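Local structure of lipoprotein (Mycoplasma mycoides subsp. capri, 7ADK) at residues B[255-260]-B[609-614]; B[270-275]-B[632-637]; B[666-671]-B[693-698]. The protein is probably a surface lipoprotein with peptidase activity, belonging to the DUF31 mycoplasma peptidase family of the chymotrypsin-like PA clan. All blocks are in the same frame, centred on the assembly; numbering follows the deposited sequence.

How the interactions relate
The three contacts lie on the same side of the chain's centre, and interaction 3 sits between the other two. Its centre is about 10 Å from each of theirs. Interactions 1 and 2 do not touch; their nearest atoms are about 7 Å apart. A salt bridge from Glu258 OE1 to Lys671 NZ, 2.7 Å, ties interaction 1 to interaction 3. Packing between Phe609 and Phe697 and between Arg611 and Phe696 adds to this join. Interaction 2 meets interaction 3 through Tyr633 OH and Asn667 OD1, 2.8 Å apart in a weak hydrogen bond, and through Ile634 against Ile666. Together the contacts form one continuous patch of packed loops.

Interaction 1. Residues B[255-260]-B[609-614]; sequences KIYEGA and FDRPLD
The carbonyl oxygen of Lys255 accepts a hydrogen bond from Arg750 NE, and Arg611 NH1 lies 4.1 Å from the same Lys255 O, too far to bond. This is loop-on-loop packing. The loop between helix 220-226 and strand 289-293 meets the loop between helices 603-606 and 651-655, which turns through an inverse gamma turn centred on Asp610. Arg611 is the last residue of this turn. Its chain is extended from CG to NE and carries the guanidinium to the Lys255 backbone, with NH1 4.0 Å from Lys255 CA. Tyr257 CE2 lies at the edge of the guanidinium, near its plane, 4.3 Å from Arg611 NH1. The amine of Lys255 takes no part across the contact: the side chain leads away, and NZ is hydrogen-bonded to Ala781 O. Leu613 also rests on Tyr168 and Tyr171 of helix 165-173, and a basic side chain of the other protein in the assembly packs on Tyr257. Tyr257 gives the largest share of the buried surface. Its CG stands beside the backbone N (chi1 -48°), and the ring runs out toward the second loop. There it crosses the Leu613 side chain obliquely, with CE2 4.3 Å from Leu613 CB. The phenol hydroxyl meets the leucine fork: Tyr257 OH is 3.6 Å from Leu613 CD1 and 3.7 Å from Leu613 CD2.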
ATOM      1  N   LYS B 255       1.632 -25.130  -8.782  1.00 72.16           N
ATOM      2  CA  LYS B 255       2.653 -24.167  -9.263  1.00 72.16           C
ATOM      3  C   LYS B 255       3.301 -23.327  -8.152  1.00 72.16           C
ATOM      4  O   LYS B 255       3.946 -22.319  -8.426  1.00 72.16           O
ATOM      5  CB  LYS B 255       2.097 -23.311 -10.409  1.00 72.16           C
ATOM      6  CG  LYS B 255       1.035 -22.315  -9.945  1.00 72.16           C
ATOM      7  CD  LYS B 255       0.566 -21.448 -11.099  1.00 72.16           C
ATOM      8  CE  LYS B 255      -0.619 -20.539 -10.733  1.00 72.16           C
ATOM      9  NZ  LYS B 255      -1.914 -21.285 -10.721  1.00 72.16           N
ATOM     10  N   ILE B 256       3.094 -23.703  -6.895  1.00 76.40           N
ATOM     11  CA  ILE B 256       3.236 -22.834  -5.731  1.00 76.40           C
ATOM     12  C   ILE B 256       4.216 -23.458  -4.725  1.00 76.40           C
ATOM     13  O   ILE B 256       5.353 -23.011  -4.632  1.00 76.40           O
ATOM     14  CB  ILE B 256       1.846 -22.444  -5.159  1.00 76.40           C
ATOM     15  CG1 ILE B 256       0.926 -21.888  -6.271  1.00 76.40           C
ATOM     16  CG2 ILE B 256       2.023 -21.407  -4.044  1.00 76.40           C
ATOM     17  CD1 ILE B 256      -0.476 -21.453  -5.856  1.00 76.40           C
ATOM     18  N   TYR B 257       3.809 -24.490  -3.976  1.00 76.31           N
ATOM     19  CA  TYR B 257       4.590 -25.136  -2.904  1.00 76.31           C
ATOM     20  C   TYR B 257       5.086 -24.199  -1.777  1.00 76.31           C
ATOM     21  O   TYR B 257       5.821 -24.616  -0.882  1.00 76.31           O
ATOM     22  CB  TYR B 257       5.756 -25.946  -3.477  1.00 76.31           C
ATOM     23  CG  TYR B 257       5.461 -26.880  -4.632  1.00 76.31           C
ATOM     24  CD1 TYR B 257       4.745 -28.069  -4.414  1.00 76.31           C
ATOM     25  CD2 TYR B 257       6.028 -26.622  -5.892  1.00 76.31           C
ATOM     26  CE1 TYR B 257       4.612 -29.002  -5.451  1.00 76.31           C
ATOM     27  CE2 TYR B 257       5.886 -27.553  -6.936  1.00 76.31           C
ATOM     28  CZ  TYR B 257       5.175 -28.746  -6.713  1.00 76.31           C
ATOM     29  OH  TYR B 257       5.009 -29.629  -7.725  1.00 76.31           O
ATOM     30  N   GLU B 258       4.690 -22.923  -1.788  1.00 74.77           N
ATOM     31  CA  GLU B 258       5.156 -21.892  -0.853  1.00 74.77           C
ATOM     32  C   GLU B 258       4.799 -22.180   0.607  1.00 74.77           C
ATOM     33  O   GLU B 258       5.480 -21.687   1.509  1.00 74.77           O
ATOM     34  CB  GLU B 258       4.597 -20.521  -1.284  1.00 74.77           C
ATOM     35  CG  GLU B 258       5.151 -20.013  -2.623  1.00 74.77           C
ATOM     36  CD  GLU B 258       6.686 -19.987  -2.685  1.00 74.77           C
ATOM     37  OE1 GLU B 258       7.334 -19.778  -1.635  1.00 74.77           O
ATOM     38  OE2 GLU B 258       7.261 -20.174  -3.776  1.00 74.77           O
ATOM     39  N   GLY B 259       3.776 -23.007   0.838  1.00 73.89           N
ATOM     40  CA  GLY B 259       3.483 -23.622   2.135  1.00 73.89           C
ATOM     41  C   GLY B 259       2.811 -22.704   3.160  1.00 73.89           C
ATOM     42  O   GLY B 259       2.853 -23.002   4.352  1.00 73.89           O
ATOM     43  N   ALA B 260       2.209 -21.596   2.726  1.00 77.31           N
ATOM     44  CA  ALA B 260       1.447 -20.708   3.596  1.00 77.31           C
ATOM     45  C   ALA B 260       0.337 -19.949   2.846  1.00 77.31           C
ATOM     46  O   ALA B 260      -0.832 -20.300   2.971  1.00 77.31           O
ATOM     47  CB  ALA B 260       2.409 -19.778   4.348  1.00 77.31           C
ATOM     48  N   PHE B 609      13.361 -23.698 -20.502  1.00 69.60           N
ATOM     49  CA  PHE B 609      12.423 -23.107 -19.542  1.00 69.60           C
ATOM     50  C   PHE B 609      11.804 -24.149 -18.582  1.00 69.60           C
ATOM     51  O   PHE B 609      11.143 -23.791 -17.610  1.00 69.60           O
ATOM     52  CB  PHE B 609      11.310 -22.421 -20.341  1.00 69.60           C
ATOM     53  CG  PHE B 609      11.711 -21.290 -21.269  1.00 69.60           C
ATOM     54  CD1 PHE B 609      11.609 -19.957 -20.838  1.00 69.60           C
ATOM     55  CD2 PHE B 609      12.102 -21.557 -22.588  1.00 69.60           C
ATOM     56  CE1 PHE B 609      11.884 -18.901 -21.717  1.00 69.60           C
ATOM     57  CE2 PHE B 609      12.391 -20.500 -23.464  1.00 69.60           C
ATOM     58  CZ  PHE B 609      12.269 -19.173 -23.036  1.00 69.60           C
ATOM     59  N   ASP B 610      11.986 -25.444 -18.858  1.00 76.38           N
ATOM     60  CA  ASP B 610      11.390 -26.576 -18.148  1.00 76.38           C
ATOM     61  C   ASP B 610      12.013 -26.769 -16.748  1.00 76.38           C
ATOM     62  O   ASP B 610      12.945 -27.554 -16.566  1.00 76.38           O
ATOM     63  CB  ASP B 610      11.521 -27.815 -19.048  1.00 76.38           C
ATOM     64  CG  ASP B 610      10.823 -29.064 -18.536  1.00 76.38           C
ATOM     65  OD1 ASP B 610      10.072 -28.993 -17.546  1.00 76.38           O
ATOM     66  OD2 ASP B 610      11.000 -30.127 -19.146  1.00 76.38           O
ATOM     67  N   ARG B 611      11.547 -26.000 -15.759  1.00 75.11           N
ATOM     68  CA  ARG B 611      12.090 -25.994 -14.392  1.00 75.11           C
ATOM     69  C   ARG B 611      12.008 -27.360 -13.687  1.00 75.11           C
ATOM     70  O   ARG B 611      11.009 -28.059 -13.856  1.00 75.11           O
ATOM     71  CB  ARG B 611      11.395 -24.903 -13.557  1.00 75.11           C
ATOM     72  CG  ARG B 611       9.959 -25.236 -13.129  1.00 75.11           C
ATOM     73  CD  ARG B 611       9.304 -24.081 -12.392  1.00 75.11           C
ATOM     74  NE  ARG B 611       7.955 -24.407 -11.904  1.00 75.11           N
ATOM     75  CZ  ARG B 611       7.631 -24.814 -10.694  1.00 75.11           C
ATOM     76  NH1 ARG B 611       6.390 -25.005 -10.388  1.00 75.11           N
ATOM     77  NH2 ARG B 611       8.514 -25.031  -9.779  1.00 75.11           N
ATOM     78  N   PRO B 612      12.958 -27.723 -12.806  1.00 78.47           N
ATOM     79  CA  PRO B 612      12.730 -28.773 -11.822  1.00 78.47           C
ATOM     80  C   PRO B 612      11.728 -28.290 -10.762  1.00 78.47           C
ATOM     81  O   PRO B 612      11.706 -27.109 -10.425  1.00 78.47           O
ATOM     82  CB  PRO B 612      14.107 -29.040 -11.231  1.00 78.47           C
ATOM     83  CG  PRO B 612      14.803 -27.694 -11.292  1.00 78.47           C
ATOM     84  CD  PRO B 612      14.217 -27.053 -12.542  1.00 78.47           C
ATOM     85  N   LEU B 613      10.895 -29.173 -10.201  1.00 79.99           N
ATOM     86  CA  LEU B 613       9.952 -28.786  -9.134  1.00 79.99           C
ATOM     87  C   LEU B 613      10.690 -28.404  -7.846  1.00 79.99           C
ATOM     88  O   LEU B 613      10.282 -27.493  -7.131  1.00 79.99           O
ATOM     89  CB  LEU B 613       8.979 -29.923  -8.808  1.00 79.99           C
ATOM     90  CG  LEU B 613       8.190 -30.490  -9.988  1.00 79.99           C
ATOM     91  CD1 LEU B 613       7.380 -31.689  -9.518  1.00 79.99           C
ATOM     92  CD2 LEU B 613       7.253 -29.470 -10.629  1.00 79.99           C
ATOM     93  N   ASP B 614      11.788 -29.106  -7.572  1.00 85.14           N
ATOM     94  CA  ASP B 614      12.713 -28.917  -6.469  1.00 85.14           C
ATOM     95  C   ASP B 614      14.132 -29.322  -6.875  1.00 85.14           C
ATOM     96  O   ASP B 614      14.349 -30.076  -7.825  1.00 85.14           O
ATOM     97  CB  ASP B 614      12.264 -29.709  -5.240  1.00 85.14           C
ATOM     98  CG  ASP B 614      11.991 -31.197  -5.473  1.00 85.14           C
ATOM     99  OD1 ASP B 614      12.327 -31.778  -6.526  1.00 85.14           O
ATOM    100  OD2 ASP B 614      11.395 -31.797  -4.559  1.00 85.14           O
TER

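Interaction 2. Residues B[270-275]-B[632-637]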
ATOM      1  N   ASP B 270       5.982  -3.810  -5.607  1.00 58.22           N
ATOM      2  CA  ASP B 270       6.668  -2.499  -5.579  1.00 58.22           C
ATOM      3  C   ASP B 270       8.193  -2.678  -5.552  1.00 58.22           C
ATOM      4  O   ASP B 270       8.916  -1.707  -5.410  1.00 58.22           O
ATOM      5  CB  ASP B 270       6.208  -1.612  -4.397  1.00 58.22           C
ATOM      6  CG  ASP B 270       4.735  -1.156  -4.292  1.00 58.22           C
ATOM      7  OD1 ASP B 270       4.146  -0.701  -5.293  1.00 58.22           O
ATOM      8  OD2 ASP B 270       4.191  -1.177  -3.160  1.00 58.22           O
ATOM      9  N   SER B 271       8.683  -3.915  -5.649  1.00 59.09           N
ATOM     10  CA  SER B 271      10.067  -4.313  -5.382  1.00 59.09           C
ATOM     11  C   SER B 271      10.753  -4.825  -6.648  1.00 59.09           C
ATOM     12  O   SER B 271      10.092  -5.386  -7.508  1.00 59.09           O
ATOM     13  CB  SER B 271      10.080  -5.381  -4.289  1.00 59.09           C
ATOM     14  OG  SER B 271      11.405  -5.618  -3.886  1.00 59.09           O
ATOM     15  N   LEU B 272      12.065  -4.620  -6.781  1.00 61.14           N
ATOM     16  CA  LEU B 272      12.889  -5.084  -7.907  1.00 61.14           C
ATOM     17  C   LEU B 272      13.828  -6.215  -7.471  1.00 61.14           C
ATOM     18  O   LEU B 272      14.689  -5.997  -6.631  1.00 61.14           O
ATOM     19  CB  LEU B 272      13.759  -3.932  -8.438  1.00 61.14           C
ATOM     20  CG  LEU B 272      13.020  -2.652  -8.831  1.00 61.14           C
ATOM     21  CD1 LEU B 272      14.031  -1.614  -9.306  1.00 61.14           C
ATOM     22  CD2 LEU B 272      11.965  -2.915  -9.892  1.00 61.14           C
ATOM     23  N   GLY B 273      13.747  -7.396  -8.077  1.00 63.79           N
ATOM     24  CA  GLY B 273      14.655  -8.498  -7.751  1.00 63.79           C
ATOM     25  C   GLY B 273      16.098  -8.331  -8.256  1.00 63.79           C
ATOM     26  O   GLY B 273      17.027  -8.536  -7.482  1.00 63.79           O
ATOM     27  N   ARG B 274      16.298  -7.985  -9.534  1.00 68.40           N
ATOM     28  CA  ARG B 274      17.591  -8.042 -10.253  1.00 68.40           C
ATOM     29  C   ARG B 274      17.655  -7.094 -11.452  1.00 68.40           C
ATOM     30  O   ARG B 274      16.628  -6.605 -11.906  1.00 68.40           O
ATOM     31  CB  ARG B 274      17.933  -9.492 -10.685  1.00 68.40           C
ATOM     32  CG  ARG B 274      17.078 -10.049 -11.838  1.00 68.40           C
ATOM     33  CD  ARG B 274      17.725 -11.246 -12.525  1.00 68.40           C
ATOM     34  NE  ARG B 274      16.940 -11.756 -13.670  1.00 68.40           N
ATOM     35  CZ  ARG B 274      17.263 -12.778 -14.447  1.00 68.40           C
ATOM     36  NH1 ARG B 274      16.563 -13.091 -15.489  1.00 68.40           N
ATOM     37  NH2 ARG B 274      18.266 -13.558 -14.223  1.00 68.40           N
ATOM     38  N   ASN B 275      18.846  -6.888 -12.004  1.00 70.64           N
ATOM     39  CA  ASN B 275      19.098  -5.890 -13.048  1.00 70.64           C
ATOM     40  C   ASN B 275      18.359  -6.169 -14.369  1.00 70.64           C
ATOM     41  O   ASN B 275      17.869  -5.266 -15.032  1.00 70.64           O
ATOM     42  CB  ASN B 275      20.618  -5.791 -13.235  1.00 70.64           C
ATOM     43  CG  ASN B 275      21.017  -4.490 -13.898  1.00 70.64           C
ATOM     44  OD1 ASN B 275      20.807  -4.257 -15.075  1.00 70.64           O
ATOM     45  ND2 ASN B 275      21.632  -3.598 -13.165  1.00 70.64           N
ATOM     46  N   LEU B 632      10.770 -12.750 -17.768  1.00 60.52           N
ATOM     47  CA  LEU B 632      10.802 -11.463 -17.082  1.00 60.52           C
ATOM     48  C   LEU B 632       9.540 -10.698 -17.424  1.00 60.52           C
ATOM     49  O   LEU B 632       9.259 -10.471 -18.594  1.00 60.52           O
ATOM     50  CB  LEU B 632      12.028 -10.622 -17.481  1.00 60.52           C
ATOM     51  CG  LEU B 632      13.422 -11.123 -17.096  1.00 60.52           C
ATOM     52  CD1 LEU B 632      13.430 -11.631 -15.678  1.00 60.52           C
ATOM     53  CD2 LEU B 632      13.980 -12.184 -18.029  1.00 60.52           C
ATOM     54  N   TYR B 633       8.788 -10.285 -16.414  1.00 63.06           N
ATOM     55  CA  TYR B 633       7.738  -9.308 -16.617  1.00 63.06           C
ATOM     56  C   TYR B 633       7.574  -8.327 -15.444  1.00 63.06           C
ATOM     57  O   TYR B 633       6.504  -8.248 -14.856  1.00 63.06           O
ATOM     58  CB  TYR B 633       6.427  -9.928 -17.187  1.00 63.06           C
ATOM     59  CG  TYR B 633       6.061 -11.342 -16.842  1.00 63.06           C
ATOM     60  CD1 TYR B 633       6.573 -12.418 -17.573  1.00 63.06           C
ATOM     61  CD2 TYR B 633       5.156 -11.579 -15.812  1.00 63.06           C
ATOM     62  CE1 TYR B 633       6.249 -13.738 -17.212  1.00 63.06           C
ATOM     63  CE2 TYR B 633       4.928 -12.890 -15.387  1.00 63.06           C
ATOM     64  CZ  TYR B 633       5.512 -13.979 -16.049  1.00 63.06           C
ATOM     65  OH  TYR B 633       5.484 -15.225 -15.488  1.00 63.06           O
ATOM     66  N   ILE B 634       8.624  -7.546 -15.102  1.00 60.47           N
ATOM     67  CA  ILE B 634       8.392  -6.215 -14.482  1.00 60.47           C
ATOM     68  C   ILE B 634       7.925  -5.343 -15.605  1.00 60.47           C
ATOM     69  O   ILE B 634       8.659  -4.608 -16.244  1.00 60.47           O
ATOM     70  CB  ILE B 634       9.549  -5.485 -13.771  1.00 60.47           C
ATOM     71  CG1 ILE B 634      10.032  -6.346 -12.621  1.00 60.47           C
ATOM     72  CG2 ILE B 634       9.050  -4.140 -13.187  1.00 60.47           C
ATOM     73  CD1 ILE B 634      11.061  -5.651 -11.727  1.00 60.47           C
ATOM     74  N   VAL B 635       6.663  -5.519 -15.852  1.00 61.08           N
ATOM     75  CA  VAL B 635       5.888  -4.833 -16.846  1.00 61.08           C
ATOM     76  C   VAL B 635       4.496  -4.782 -16.301  1.00 61.08           C
ATOM     77  O   VAL B 635       4.132  -5.517 -15.383  1.00 61.08           O
ATOM     78  CB  VAL B 635       5.891  -5.540 -18.205  1.00 61.08           C
ATOM     79  CG1 VAL B 635       7.216  -5.423 -18.953  1.00 61.08           C
ATOM     80  CG2 VAL B 635       5.624  -7.014 -18.031  1.00 61.08           C
ATOM     81  N   GLY B 636       3.702  -3.905 -16.878  1.00 59.36           N
ATOM     82  CA  GLY B 636       2.360  -3.704 -16.399  1.00 59.36           C
ATOM     83  C   GLY B 636       2.341  -2.871 -15.137  1.00 59.36           C
ATOM     84  O   GLY B 636       3.089  -3.074 -14.185  1.00 59.36           O
ATOM     85  N   TYR B 637       1.399  -1.949 -15.132  1.00 54.32           N
ATOM     86  CA  TYR B 637       1.012  -1.210 -13.955  1.00 54.32           C
ATOM     87  C   TYR B 637      -0.489  -1.420 -13.769  1.00 54.32           C
ATOM     88  O   TYR B 637      -1.287  -0.768 -14.444  1.00 54.32           O
ATOM     89  CB  TYR B 637       1.425   0.253 -14.118  1.00 54.32           C
ATOM     90  CG  TYR B 637       2.898   0.507 -14.377  1.00 54.32           C
ATOM     91  CD1 TYR B 637       3.409   0.426 -15.685  1.00 54.32           C
ATOM     92  CD2 TYR B 637       3.719   0.979 -13.342  1.00 54.32           C
ATOM     93  CE1 TYR B 637       4.714   0.865 -15.973  1.00 54.32           C
ATOM     94  CE2 TYR B 637       5.019   1.427 -13.628  1.00 54.32           C
ATOM     95  CZ  TYR B 637       5.515   1.393 -14.946  1.00 54.32           C
ATOM     96  OH  TYR B 637       6.728   1.930 -15.227  1.00 54.32           O
TER
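Leu272 and Ile634 cross at about a right angle, and so do Arg274 and Leu632. The two crossings lie between a pair of irregular loop segments, one of which bends through an inverse gamma turn centred on Ile634. That turn is closed by a weak hydrogen bond from Val635 N to Tyr633 O, 2.9 Å. Ile634 points toward the other loop, with CG1 beside the backbone N (chi1 -61°) and the branch extended beyond it. Its terminal CD1 therefore reaches the side chain of Leu272, where CD2 is 3.4 Å away. The same Ile634 CD1 lies 4.3 Å from Ser271 O. The second crossing pairs an apolar fork with a charged group. The chain of Arg274 is extended from CG to NE and brings the guanidinium to Leu632 edge first. Leu632 CD2 lies in the guanidinium plane and CD1 near it. The charge itself is met outside the pair, by a salt bridge from Arg274 NH1 to Asp630. The contact joins separate parts of the fold. The backbone of Leu272 is hydrogen-bonded to Gly474, in the loop between strands 461-467 and 486-493. That of Leu632 is hydrogen-bonded to Arg764 of strand 761-765. At the arginine end, NH1 of Arg274 is 3.5 Å from CD1 of Leu632 and 3.7 Å from its CD2.

Interaction 3. Residues B[666-671]-B[693-698]; sequences INSEYK and KGNFFS
The amides of Asn667 and Asn695 are turned almost perpendicular, with planes 88° apart, and the two side chains slide past each other in opposite directions. Asn695 CB comes obliquely against the end of the Asn667 amide, 3.7 Å from ND2 and 3.8 Å from OD1. CG of Asn667 stands anti to the backbone N (chi1 179°), which brings its amide alongside Asn695. The OD1 end of the Asn695 amide lies against the backbone of 666-671. This OD1 is 3.5 Å from Ser668 CA and 3.2 Å from Asn667 O. The contact joins two loops of the peptidase family region, on either side of helix 688-691 in sequence. The backbone of Asn695 is hydrogen-bonded to Ser631 and that of Ser668 to Val268. Asn667 O accepts a hydrogen bond from Ser668 OG, 2.7 Å, with the donor 38° above the carbonyl plane, and another from Lys277 NZ. Asn667 O and Asn695 OD1 are both acceptors and cannot bond each other. The two donors to Asn667 O may partly ease their closeness. Amide oxygen and nitrogen are hard to tell apart at this resolution, so the acceptor pairing is doubtful; a flipped Asn695 amide could donate to Asn667 O.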
ATOM      1  N   ILE B 666       5.081  -7.186 -10.898  1.00 57.24           N
ATOM      2  CA  ILE B 666       6.266  -7.998 -11.195  1.00 57.24           C
ATOM      3  C   ILE B 666       5.837  -9.453 -11.404  1.00 57.24           C
ATOM      4  O   ILE B 666       4.672  -9.738 -11.623  1.00 57.24           O
ATOM      5  CB  ILE B 666       7.403  -7.655 -10.168  1.00 57.24           C
ATOM      6  CG1 ILE B 666       8.708  -8.488 -10.205  1.00 57.24           C
ATOM      7  CG2 ILE B 666       6.955  -7.444  -8.722  1.00 57.24           C
ATOM      8  CD1 ILE B 666       9.851  -7.946  -9.336  1.00 57.24           C
ATOM      9  N   ASN B 667       6.783 -10.371 -11.382  1.00 62.33           N
ATOM     10  CA  ASN B 667       6.679 -11.808 -11.549  1.00 62.33           C
ATOM     11  C   ASN B 667       7.656 -12.416 -10.543  1.00 62.33           C
ATOM     12  O   ASN B 667       8.847 -12.551 -10.845  1.00 62.33           O
ATOM     13  CB  ASN B 667       7.088 -12.063 -12.995  1.00 62.33           C
ATOM     14  CG  ASN B 667       7.079 -13.512 -13.388  1.00 62.33           C
ATOM     15  OD1 ASN B 667       6.218 -14.279 -12.992  1.00 62.33           O
ATOM     16  ND2 ASN B 667       7.982 -13.929 -14.246  1.00 62.33           N
ATOM     17  N   SER B 668       7.245 -12.535  -9.283  1.00 60.29           N
ATOM     18  CA  SER B 668       8.099 -12.971  -8.169  1.00 60.29           C
ATOM     19  C   SER B 668       7.319 -13.372  -6.926  1.00 60.29           C
ATOM     20  O   SER B 668       6.171 -12.979  -6.735  1.00 60.29           O
ATOM     21  CB  SER B 668       9.072 -11.866  -7.767  1.00 60.29           C
ATOM     22  OG  SER B 668      10.168 -11.898  -8.629  1.00 60.29           O
ATOM     23  N   GLU B 669       8.011 -14.103  -6.054  1.00 67.53           N
ATOM     24  CA  GLU B 669       7.566 -14.507  -4.725  1.00 67.53           C
ATOM     25  C   GLU B 669       7.013 -13.323  -3.915  1.00 67.53           C
ATOM     26  O   GLU B 669       7.692 -12.318  -3.717  1.00 67.53           O
ATOM     27  CB  GLU B 669       8.733 -15.103  -3.917  1.00 67.53           C
ATOM     28  CG  GLU B 669       9.558 -16.197  -4.577  1.00 67.53           C
ATOM     29  CD  GLU B 669      10.680 -16.747  -3.674  1.00 67.53           C
ATOM     30  OE1 GLU B 669      10.730 -16.487  -2.460  1.00 67.53           O
ATOM     31  OE2 GLU B 669      11.539 -17.480  -4.189  1.00 67.53           O
ATOM     32  N   TYR B 670       5.829 -13.470  -3.323  1.00 65.94           N
ATOM     33  CA  TYR B 670       5.257 -12.482  -2.407  1.00 65.94           C
ATOM     34  C   TYR B 670       6.139 -12.221  -1.166  1.00 65.94           C
ATOM     35  O   TYR B 670       5.954 -11.235  -0.453  1.00 65.94           O
ATOM     36  CB  TYR B 670       3.844 -12.942  -2.017  1.00 65.94           C
ATOM     37  CG  TYR B 670       3.750 -14.196  -1.171  1.00 65.94           C
ATOM     38  CD1 TYR B 670       4.018 -14.118   0.206  1.00 65.94           C
ATOM     39  CD2 TYR B 670       3.361 -15.420  -1.741  1.00 65.94           C
ATOM     40  CE1 TYR B 670       3.929 -15.266   1.006  1.00 65.94           C
ATOM     41  CE2 TYR B 670       3.257 -16.570  -0.940  1.00 65.94           C
ATOM     42  CZ  TYR B 670       3.550 -16.496   0.434  1.00 65.94           C
ATOM     43  OH  TYR B 670       3.475 -17.599   1.222  1.00 65.94           O
ATOM     44  N   LYS B 671       7.113 -13.095  -0.901  1.00 66.12           N
ATOM     45  CA  LYS B 671       8.052 -13.048   0.224  1.00 66.12           C
ATOM     46  C   LYS B 671       9.101 -11.948   0.121  1.00 66.12           C
ATOM     47  O   LYS B 671       9.705 -11.617   1.132  1.00 66.12           O
ATOM     48  CB  LYS B 671       8.723 -14.425   0.360  1.00 66.12           C
ATOM     49  CG  LYS B 671       7.700 -15.489   0.785  1.00 66.12           C
ATOM     50  CD  LYS B 671       8.289 -16.897   0.823  1.00 66.12           C
ATOM     51  CE  LYS B 671       7.207 -17.890   1.257  1.00 66.12           C
ATOM     52  NZ  LYS B 671       7.619 -19.292   1.049  1.00 66.12           N
ATOM     53  N   LYS B 693      16.822 -14.601 -10.699  1.00 72.41           N
ATOM     54  CA  LYS B 693      16.108 -15.287 -11.792  1.00 72.41           C
ATOM     55  C   LYS B 693      14.759 -14.621 -12.105  1.00 72.41           C
ATOM     56  O   LYS B 693      14.243 -13.818 -11.329  1.00 72.41           O
ATOM     57  CB  LYS B 693      15.912 -16.765 -11.408  1.00 72.41           C
ATOM     58  CG  LYS B 693      17.200 -17.586 -11.220  1.00 72.41           C
ATOM     59  CD  LYS B 693      18.060 -17.764 -12.478  1.00 72.41           C
ATOM     60  CE  LYS B 693      17.390 -18.642 -13.543  1.00 72.41           C
ATOM     61  NZ  LYS B 693      17.899 -18.318 -14.888  1.00 72.41           N
ATOM     62  N   GLY B 694      14.170 -14.953 -13.249  1.00 67.27           N
ATOM     63  CA  GLY B 694      12.740 -14.795 -13.492  1.00 67.27           C
ATOM     64  C   GLY B 694      11.921 -15.950 -12.906  1.00 67.27           C
ATOM     65  O   GLY B 694      12.379 -16.693 -12.040  1.00 67.27           O
ATOM     66  N   ASN B 695      10.696 -16.101 -13.390  1.00 65.95           N
ATOM     67  CA  ASN B 695       9.878 -17.293 -13.187  1.00 65.95           C
ATOM     68  C   ASN B 695       9.473 -17.883 -14.545  1.00 65.95           C
ATOM     69  O   ASN B 695      10.031 -17.509 -15.575  1.00 65.95           O
ATOM     70  CB  ASN B 695       8.730 -16.977 -12.204  1.00 65.95           C
ATOM     71  CG  ASN B 695       9.195 -16.633 -10.799  1.00 65.95           C
ATOM     72  OD1 ASN B 695       8.704 -15.714 -10.176  1.00 65.95           O
ATOM     73  ND2 ASN B 695      10.157 -17.318 -10.220  1.00 65.95           N
ATOM     74  N   PHE B 696       8.577 -18.863 -14.544  1.00 65.72           N
ATOM     75  CA  PHE B 696       8.428 -19.812 -15.645  1.00 65.72           C
ATOM     76  C   PHE B 696       6.972 -19.932 -16.106  1.00 65.72           C
ATOM     77  O   PHE B 696       6.138 -19.063 -15.854  1.00 65.72           O
ATOM     78  CB  PHE B 696       9.028 -21.152 -15.187  1.00 65.72           C
ATOM     79  CG  PHE B 696      10.417 -21.055 -14.590  1.00 65.72           C
ATOM     80  CD1 PHE B 696      11.536 -21.002 -15.437  1.00 65.72           C
ATOM     81  CD2 PHE B 696      10.591 -20.982 -13.193  1.00 65.72           C
ATOM     82  CE1 PHE B 696      12.820 -20.862 -14.891  1.00 65.72           C
ATOM     83  CE2 PHE B 696      11.877 -20.848 -12.648  1.00 65.72           C
ATOM     84  CZ  PHE B 696      12.990 -20.779 -13.502  1.00 65.72           C
ATOM     85  N   PHE B 697       6.660 -21.020 -16.800  1.00 63.08           N
ATOM     86  CA  PHE B 697       5.312 -21.400 -17.202  1.00 63.08           C
ATOM     87  C   PHE B 697       4.455 -21.997 -16.068  1.00 63.08           C
ATOM     88  O   PHE B 697       4.946 -22.634 -15.143  1.00 63.08           O
ATOM     89  CB  PHE B 697       5.427 -22.364 -18.377  1.00 63.08           C
ATOM     90  CG  PHE B 697       6.230 -21.879 -19.569  1.00 63.08           C
ATOM     91  CD1 PHE B 697       5.896 -20.671 -20.205  1.00 63.08           C
ATOM     92  CD2 PHE B 697       7.284 -22.662 -20.072  1.00 63.08           C
ATOM     93  CE1 PHE B 697       6.623 -20.240 -21.323  1.00 63.08           C
ATOM     94  CE2 PHE B 697       7.965 -22.257 -21.225  1.00 63.08           C
ATOM     95  CZ  PHE B 697       7.639 -21.042 -21.839  1.00 63.08           C
ATOM     96  N   SER B 698       3.150 -21.775 -16.144  1.00 68.13           N
ATOM     97  CA  SER B 698       2.138 -22.203 -15.184  1.00 68.13           C
ATOM     98  C   SER B 698       1.659 -23.641 -15.418  1.00 68.13           C
ATOM     99  O   SER B 698       1.354 -24.034 -16.541  1.00 68.13           O
ATOM    100  CB  SER B 698       0.961 -21.250 -15.313  1.00 68.13           C
ATOM    101  OG  SER B 698       0.002 -21.487 -14.328  1.00 68.13           O
TER